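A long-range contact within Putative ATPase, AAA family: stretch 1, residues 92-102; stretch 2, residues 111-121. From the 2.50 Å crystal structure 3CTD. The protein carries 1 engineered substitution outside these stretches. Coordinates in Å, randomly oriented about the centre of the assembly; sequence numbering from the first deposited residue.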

# COMPACT_ATOMS: atom_id res chain seq x y z
N VAL B 92 1.48 6.57 -1.16
CA VAL B 92 0.89 5.57 -0.28
C VAL B 92 1.58 5.57 1.07
O VAL B 92 0.93 5.48 2.09
CB VAL B 92 0.99 4.14 -0.90
CG1 VAL B 92 0.42 3.06 0.07
CG2 VAL B 92 0.33 4.09 -2.32
N VAL B 93 2.91 5.68 1.09
CA VAL B 93 3.66 5.59 2.35
C VAL B 93 3.34 6.81 3.23
O VAL B 93 3.07 6.68 4.44
CB VAL B 93 5.20 5.48 2.08
CG1 VAL B 93 6.05 5.73 3.37
CG2 VAL B 93 5.56 4.13 1.42
N VAL B 94 3.40 7.99 2.64
CA VAL B 94 3.15 9.21 3.38
C VAL B 94 1.71 9.26 3.90
O VAL B 94 1.48 9.72 5.00
CB VAL B 94 3.34 10.45 2.50
CG1 VAL B 94 2.81 11.64 3.21
CG2 VAL B 94 4.80 10.61 2.13
N GLN B 95 0.75 8.78 3.09
CA GLN B 95 -0.64 8.78 3.50
C GLN B 95 -0.81 7.87 4.70
O GLN B 95 -1.52 8.16 5.65
CB GLN B 95 -1.57 8.36 2.36
CG GLN B 95 -3.01 8.14 2.81
CD GLN B 95 -3.62 9.40 3.35
OE1 GLN B 95 -3.49 10.49 2.75
NE2 GLN B 95 -4.30 9.28 4.50
N SER B 96 -0.09 6.78 4.67
CA SER B 96 -0.10 5.84 5.75
C SER B 96 0.61 6.34 7.04
O SER B 96 0.18 6.02 8.13
CB SER B 96 0.56 4.56 5.21
OG SER B 96 0.72 3.60 6.20
N CYS B 97 1.69 7.12 6.90
CA CYS B 97 2.26 7.90 7.99
C CYS B 97 1.22 8.85 8.59
O CYS B 97 1.04 8.87 9.82
CB CYS B 97 3.48 8.67 7.48
SG CYS B 97 4.89 7.56 7.15
N CYS B 98 0.52 9.60 7.74
CA CYS B 98 -0.57 10.48 8.17
C CYS B 98 -1.64 9.68 8.95
O CYS B 98 -1.98 10.02 10.09
CB CYS B 98 -1.12 11.27 6.97
SG CYS B 98 -2.49 12.43 7.34
N ASP B 99 -2.13 8.59 8.39
CA ASP B 99 -3.07 7.76 9.15
C ASP B 99 -2.47 7.23 10.45
O ASP B 99 -3.18 7.09 11.47
CB ASP B 99 -3.59 6.58 8.33
CG ASP B 99 -4.40 7.02 7.19
OD1 ASP B 99 -4.87 8.15 7.19
OD2 ASP B 99 -4.54 6.23 6.25
N ALA B 100 -1.19 6.89 10.45
CA ALA B 100 -0.62 6.37 11.68
C ALA B 100 -0.63 7.50 12.72
O ALA B 100 -1.07 7.30 13.85
CB ALA B 100 0.74 5.83 11.45
N PHE B 101 -0.27 8.70 12.32
CA PHE B 101 -0.28 9.83 13.23
C PHE B 101 -1.69 10.08 13.82
O PHE B 101 -1.81 10.29 15.04
CB PHE B 101 0.32 11.09 12.58
CG PHE B 101 0.46 12.25 13.54
CD1 PHE B 101 1.68 12.52 14.15
CD2 PHE B 101 -0.66 13.02 13.88
CE1 PHE B 101 1.81 13.58 15.06
CE2 PHE B 101 -0.55 14.06 14.78
CZ PHE B 101 0.69 14.35 15.39
N ASP B 102 -2.75 10.06 12.99
CA ASP B 102 -4.13 10.17 13.51
C ASP B 102 -4.44 9.12 14.58
O ASP B 102 -5.07 9.40 15.58
CB ASP B 102 -5.23 10.26 12.41
CG ASP B 102 -5.23 11.66 11.67
OD1 ASP B 102 -4.76 12.68 12.28
OD2 ASP B 102 -5.65 11.78 10.48
N PHE B 111 7.66 10.29 15.08
CA PHE B 111 8.37 9.34 14.24
C PHE B 111 7.71 9.14 12.84
O PHE B 111 8.39 8.78 11.87
CB PHE B 111 8.40 7.97 14.92
CG PHE B 111 9.27 7.89 16.18
CD1 PHE B 111 10.40 7.05 16.21
CD2 PHE B 111 8.93 8.59 17.35
CE1 PHE B 111 11.21 6.94 17.37
CE2 PHE B 111 9.72 8.49 18.52
CZ PHE B 111 10.86 7.66 18.53
N PHE B 112 6.39 9.27 12.77
CA PHE B 112 5.69 9.13 11.48
C PHE B 112 5.93 10.40 10.66
O PHE B 112 6.13 10.30 9.46
CB PHE B 112 4.19 8.80 11.65
CG PHE B 112 3.96 7.57 12.40
CD1 PHE B 112 4.26 6.33 11.84
CD2 PHE B 112 3.53 7.62 13.71
CE1 PHE B 112 4.09 5.14 12.57
CE2 PHE B 112 3.35 6.45 14.47
CZ PHE B 112 3.62 5.21 13.89
N LEU B 113 6.00 11.57 11.31
CA LEU B 113 6.39 12.78 10.59
C LEU B 113 7.79 12.59 10.02
O LEU B 113 8.07 12.81 8.82
CB LEU B 113 6.32 14.01 11.50
CG LEU B 113 4.90 14.57 11.79
CD1 LEU B 113 4.82 15.51 13.05
CD2 LEU B 113 4.24 15.24 10.56
N SER B 114 8.68 12.14 10.90
CA SER B 114 10.03 11.85 10.52
C SER B 114 10.17 10.78 9.42
O SER B 114 10.85 11.05 8.42
CB SER B 114 10.82 11.49 11.77
OG SER B 114 12.06 11.02 11.38
N GLN B 115 9.54 9.60 9.55
CA GLN B 115 9.55 8.61 8.44
C GLN B 115 9.11 9.20 7.08
O GLN B 115 9.76 9.00 6.04
CB GLN B 115 8.67 7.41 8.74
CG GLN B 115 8.47 6.50 7.55
CD GLN B 115 8.34 5.02 7.95
OE1 GLN B 115 8.58 4.68 9.09
NE2 GLN B 115 7.94 4.16 7.01
N ALA B 116 7.95 9.86 7.10
CA ALA B 116 7.40 10.44 5.90
C ALA B 116 8.37 11.47 5.28
O ALA B 116 8.65 11.46 4.07
CB ALA B 116 6.06 11.08 6.21
N SER B 117 8.89 12.35 6.13
CA SER B 117 9.82 13.37 5.68
C SER B 117 11.09 12.76 5.11
O SER B 117 11.47 13.06 3.96
CB SER B 117 10.12 14.34 6.83
OG SER B 117 8.85 14.84 7.28
N LEU B 118 11.75 11.92 5.89
CA LEU B 118 12.99 11.26 5.43
C LEU B 118 12.80 10.49 4.15
O LEU B 118 13.66 10.49 3.27
CB LEU B 118 13.53 10.32 6.52
CG LEU B 118 14.17 11.07 7.70
CD1 LEU B 118 14.32 10.10 8.86
CD2 LEU B 118 15.52 11.75 7.30
N TYR B 119 11.65 9.85 4.03
CA TYR B 119 11.36 9.00 2.88
C TYR B 119 11.34 9.80 1.56
O TYR B 119 11.87 9.36 0.55
CB TYR B 119 10.01 8.34 3.10
CG TYR B 119 9.61 7.45 1.97
CD1 TYR B 119 9.76 6.08 2.05
CD2 TYR B 119 9.06 7.97 0.83
CE1 TYR B 119 9.36 5.24 0.97
CE2 TYR B 119 8.66 7.13 -0.26
CZ TYR B 119 8.81 5.78 -0.18
OH TYR B 119 8.40 4.98 -1.25
N LEU B 120 10.66 10.95 1.57
CA LEU B 120 10.63 11.85 0.43
C LEU B 120 12.02 12.44 0.16
O LEU B 120 12.44 12.48 -0.98
CB LEU B 120 9.59 12.95 0.62
CG LEU B 120 8.16 12.43 0.71
CD1 LEU B 120 7.14 13.58 0.80
CD2 LEU B 120 7.87 11.51 -0.48
N ALA B 121 12.74 12.87 1.20
CA ALA B 121 14.08 13.44 1.01
C ALA B 121 15.02 12.50 0.23
O ALA B 121 15.79 12.96 -0.60
CB ALA B 121 14.68 13.78 2.33

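How do the two backbones lie against each other? Both stretches are helical and run antiparallel, their axes 173° apart in direction and 8.8 Å apart at closest approach. The CA atoms of C97 and F112 come within 5.0 Å, and those of V94 and A116 within 5.1 Å.

What fills the space between them? Mostly apolar side chains. C97 is central: its CB lies 3.8 Å from A116 CB and its SG 3.8 Å from Q115 CG, where the aliphatic part of the glutamine serves as a packing surface. V94 CG2 reaches L120 CD1 at 4.0 Å, and F101 CE1 meets L113 CD1 at 4.1 Å.

Where do the aromatic rings contribute? A100 CB sits over the face of F112, 3.5 Å from the centroid of its ring, and V93 CG1 lies over the face of Y119, 4.1 Å from that ring's centroid. Each is a CH-pi contact, with a methyl group directed at the pi cloud.

Do hydrogen bonds join the helices? None crosses the contact; within each stretch the backbone is bonded in the helical i to i+4 pattern, as in F101 N to C97 O at 2.8 Å. The contact is thus made by apolar packing, which buries 529 Å² summed over both sides.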